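Local coordinates for protein L-lysine 6-oxidase (Marinomonas mediterranea, PDB 3WEU) that oxidises the side-chain amine of L-lysine with a cysteine tryptophylquinone cofactor, releasing ammonium and the hydrogen peroxide that makes it antibacterial, at residues A[382-387]-A[397-402]. Residues are numbered along the deposited sequence; the frame is centred on the assembly and turned at random.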
ATOM      1  N   GLY A 382     -17.850 -13.467 -23.492  1.00 14.12           N
ATOM      2  CA  GLY A 382     -16.966 -14.093 -24.413  1.00 13.91           C
ATOM      3  C   GLY A 382     -15.513 -14.008 -23.973  1.00 13.82           C
ATOM      4  O   GLY A 382     -15.244 -13.704 -22.813  1.00 14.03           O
ATOM      5  N   SER A 383     -14.604 -14.363 -24.878  1.00 13.18           N
ATOM      6  CA  SER A 383     -13.207 -14.509 -24.550  1.00 13.99           C
ATOM      7  C   SER A 383     -12.442 -13.165 -24.500  1.00 14.76           C
ATOM      8  O   SER A 383     -11.285 -13.168 -24.184  1.00 16.73           O
ATOM      9  CB  SER A 383     -12.536 -15.584 -25.401  1.00 15.69           C
ATOM     10  OG  SER A 383     -12.986 -16.910 -25.084  1.00 17.43           O
ATOM     11  N   ASN A 384     -13.069 -12.051 -24.878  1.00 15.41           N
ATOM     12  CA  ASN A 384     -12.566 -10.753 -24.485  1.00 15.99           C
ATOM     13  C   ASN A 384     -13.560  -9.651 -24.346  1.00 14.59           C
ATOM     14  O   ASN A 384     -13.810  -8.868 -25.289  1.00 15.57           O
ATOM     15  CB  ASN A 384     -11.388 -10.263 -25.353  1.00 15.16           C
ATOM     16  CG  ASN A 384     -10.893  -8.942 -24.872  1.00 15.81           C
ATOM     17  OD1 ASN A 384     -11.008  -8.649 -23.693  1.00 14.93           O
ATOM     18  ND2 ASN A 384     -10.267  -8.170 -25.742  1.00 16.56           N
ATOM     19  N   SER A 385     -14.104  -9.548 -23.139  1.00 14.01           N
ATOM     20  CA  SER A 385     -14.971  -8.483 -22.724  1.00 13.41           C
ATOM     21  C   SER A 385     -14.222  -7.451 -21.849  1.00 13.42           C
ATOM     22  O   SER A 385     -14.859  -6.632 -21.218  1.00 14.02           O
ATOM     23  CB  SER A 385     -16.111  -9.068 -21.885  1.00 12.72           C
ATOM     24  OG  SER A 385     -15.571  -9.929 -20.845  1.00 12.59           O
ATOM     25  N   VAL A 386     -12.912  -7.575 -21.768  1.00 14.98           N
ATOM     26  CA  VAL A 386     -12.063  -6.882 -20.810  1.00 16.36           C
ATOM     27  C   VAL A 386     -11.295  -5.717 -21.424  1.00 17.02           C
ATOM     28  O   VAL A 386     -11.263  -4.595 -20.859  1.00 16.67           O
ATOM     29  CB  VAL A 386     -11.062  -7.901 -20.210  1.00 19.03           C
ATOM     30  CG1 VAL A 386     -10.145  -7.223 -19.217  1.00 23.92           C
ATOM     31  CG2 VAL A 386     -11.866  -8.971 -19.424  1.00 19.22           C
ATOM     32  N   SER A 387     -10.689  -5.936 -22.577  1.00 15.43           N
ATOM     33  CA  SER A 387      -9.852  -4.843 -23.201  1.00 15.99           C
ATOM     34  C   SER A 387     -10.405  -4.378 -24.553  1.00 16.99           C
ATOM     35  O   SER A 387     -10.957  -5.150 -25.306  1.00 16.77           O
ATOM     36  CB  SER A 387      -8.391  -5.327 -23.322  1.00 16.92           C
ATOM     37  OG  SER A 387      -8.330  -6.526 -24.102  1.00 16.46           O
ATOM     38  N   ASN A 397      -6.615  -4.584 -31.269  1.00 18.02           N
ATOM     39  CA  ASN A 397      -6.730  -5.645 -30.261  1.00 16.47           C
ATOM     40  C   ASN A 397      -8.041  -6.411 -30.489  1.00 17.36           C
ATOM     41  O   ASN A 397      -9.111  -5.788 -30.720  1.00 17.33           O
ATOM     42  CB  ASN A 397      -6.714  -4.988 -28.916  1.00 16.96           C
ATOM     43  CG  ASN A 397      -6.702  -5.997 -27.782  1.00 19.26           C
ATOM     44  OD1 ASN A 397      -6.025  -7.064 -27.842  1.00 18.60           O
ATOM     45  ND2 ASN A 397      -7.535  -5.707 -26.766  1.00 17.28           N
ATOM     46  N   VAL A 398      -7.974  -7.728 -30.443  1.00 15.64           N
ATOM     47  CA  VAL A 398      -9.157  -8.556 -30.737  1.00 17.98           C
ATOM     48  C   VAL A 398     -10.115  -8.498 -29.553  1.00 18.01           C
ATOM     49  O   VAL A 398      -9.693  -8.723 -28.381  1.00 17.48           O
ATOM     50  CB  VAL A 398      -8.750  -9.987 -31.002  1.00 16.85           C
ATOM     51  CG1 VAL A 398      -9.941 -10.933 -31.213  1.00 18.62           C
ATOM     52  CG2 VAL A 398      -7.867 -10.040 -32.272  1.00 20.78           C
ATOM     53  N   VAL A 399     -11.371  -8.242 -29.893  1.00 16.95           N
ATOM     54  CA  VAL A 399     -12.486  -8.155 -28.922  1.00 17.67           C
ATOM     55  C   VAL A 399     -13.417  -9.340 -29.178  1.00 17.38           C
ATOM     56  O   VAL A 399     -13.672  -9.735 -30.302  1.00 14.98           O
ATOM     57  CB  VAL A 399     -13.245  -6.848 -29.148  1.00 17.98           C
ATOM     58  CG1 VAL A 399     -14.564  -6.753 -28.401  1.00 17.37           C
ATOM     59  CG2 VAL A 399     -12.337  -5.695 -28.794  1.00 18.53           C
ATOM     60  N   GLU A 400     -13.944  -9.926 -28.101  1.00 14.64           N
ATOM     61  CA  GLU A 400     -15.000 -10.927 -28.251  1.00 12.98           C
ATOM     62  C   GLU A 400     -15.866 -10.850 -26.997  1.00 12.66           C
ATOM     63  O   GLU A 400     -15.553 -11.411 -25.977  1.00 14.27           O
ATOM     64  CB  GLU A 400     -14.423 -12.319 -28.466  1.00 14.15           C
ATOM     65  CG  GLU A 400     -15.497 -13.292 -28.811  1.00 14.15           C
ATOM     66  CD  GLU A 400     -15.108 -14.710 -28.501  1.00 17.10           C
ATOM     67  OE1 GLU A 400     -14.559 -15.366 -29.452  1.00 17.15           O
ATOM     68  OE2 GLU A 400     -15.327 -15.192 -27.329  1.00 18.68           O
ATOM     69  N   LYS A 401     -16.903 -10.074 -27.078  1.00 12.38           N
ATOM     70  CA  LYS A 401     -17.593  -9.589 -25.858  1.00 11.69           C
ATOM     71  C   LYS A 401     -18.467 -10.662 -25.224  1.00 12.62           C
ATOM     72  O   LYS A 401     -18.482 -10.817 -23.957  1.00 12.61           O
ATOM     73  CB  LYS A 401     -18.455  -8.432 -26.199  1.00 12.67           C
ATOM     74  CG  LYS A 401     -17.709  -7.162 -26.529  1.00 11.75           C
ATOM     75  CD  LYS A 401     -18.686  -6.006 -26.720  1.00 12.16           C
ATOM     76  CE  LYS A 401     -17.886  -4.698 -26.845  1.00 12.86           C
ATOM     77  NZ  LYS A 401     -18.836  -3.552 -26.834  1.00 12.71           N
ATOM     78  N   PHE A 402     -19.226 -11.374 -26.077  1.00 12.22           N
ATOM     79  CA  PHE A 402     -20.260 -12.342 -25.625  1.00 13.07           C
ATOM     80  C   PHE A 402     -20.108 -13.713 -26.215  1.00 12.22           C
ATOM     81  O   PHE A 402     -19.491 -13.905 -27.282  1.00 12.59           O
ATOM     82  CB  PHE A 402     -21.685 -11.799 -25.924  1.00 12.07           C
ATOM     83  CG  PHE A 402     -21.918 -10.406 -25.353  1.00 13.88           C
ATOM     84  CD1 PHE A 402     -22.071 -10.234 -23.969  1.00 14.06           C
ATOM     85  CD2 PHE A 402     -22.014  -9.304 -26.172  1.00 13.90           C
ATOM     86  CE1 PHE A 402     -22.265  -9.012 -23.415  1.00 14.34           C
ATOM     87  CE2 PHE A 402     -22.212  -8.064 -25.621  1.00 13.51           C
ATOM     88  CZ  PHE A 402     -22.347  -7.903 -24.250  1.00 14.15           C
TER
HETATM   89  O   HOH W   1     -14.958 -17.514 -26.761  1.00 20.09           O
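N384 reaches across to the backbone of V398 with its side-chain amide, its ND2 lying 2.8 Å from V398 O. CG stands anti to the backbone N (chi1 -178°), and the carbonyl oxygen lies almost in the plane of the amide, on a nearly straight bond. The same ND2 also donates to S387 OG, tilted from that plane, and weakly to S387 O. At the other end of the amide, N384 OD1 takes two backbone N-H groups: that of S387 arrives in the carbonyl plane on a lone pair, at 3.0 Å from S387 N to OD1, while that of V386 comes from above the plane. Bonds at both OD1 and ND2 hold the amide in its rotation and tie 384-387 into a turn. S387 OG further accepts from N397 ND2 at 2.9 Å, a bond lying in the N397 amide plane, and is shared with E101. The two asparagine side chains cross at about a right angle, their amide planes 57° apart.

On the backbone, N384 and E400 exchange two hydrogen bonds, and G382 N meets K401 O at 2.8 Å. E400 sends CG anti to its backbone N (chi1 -172°), and the extended chain beyond CG carries the carboxylate alongside S383, where OE2 accepts the N-H of S383, 2.7 Å from S383 N, the donor lying above the carboxylate plane. S383 OG bonds to M447 N. K401 CB is directed away from 382-387, and its NZ is hydrogen-bonded to the carbonyl oxygens of N522, E525 and V528.

S383 and N384 both facing E400 make a classic beta bulge at the corner of the chain, and N384 also opens the Asx turn; together they join the loop after strand 381-382 to strand 400-402, a buried contact within the C-terminal domain of the LodA family.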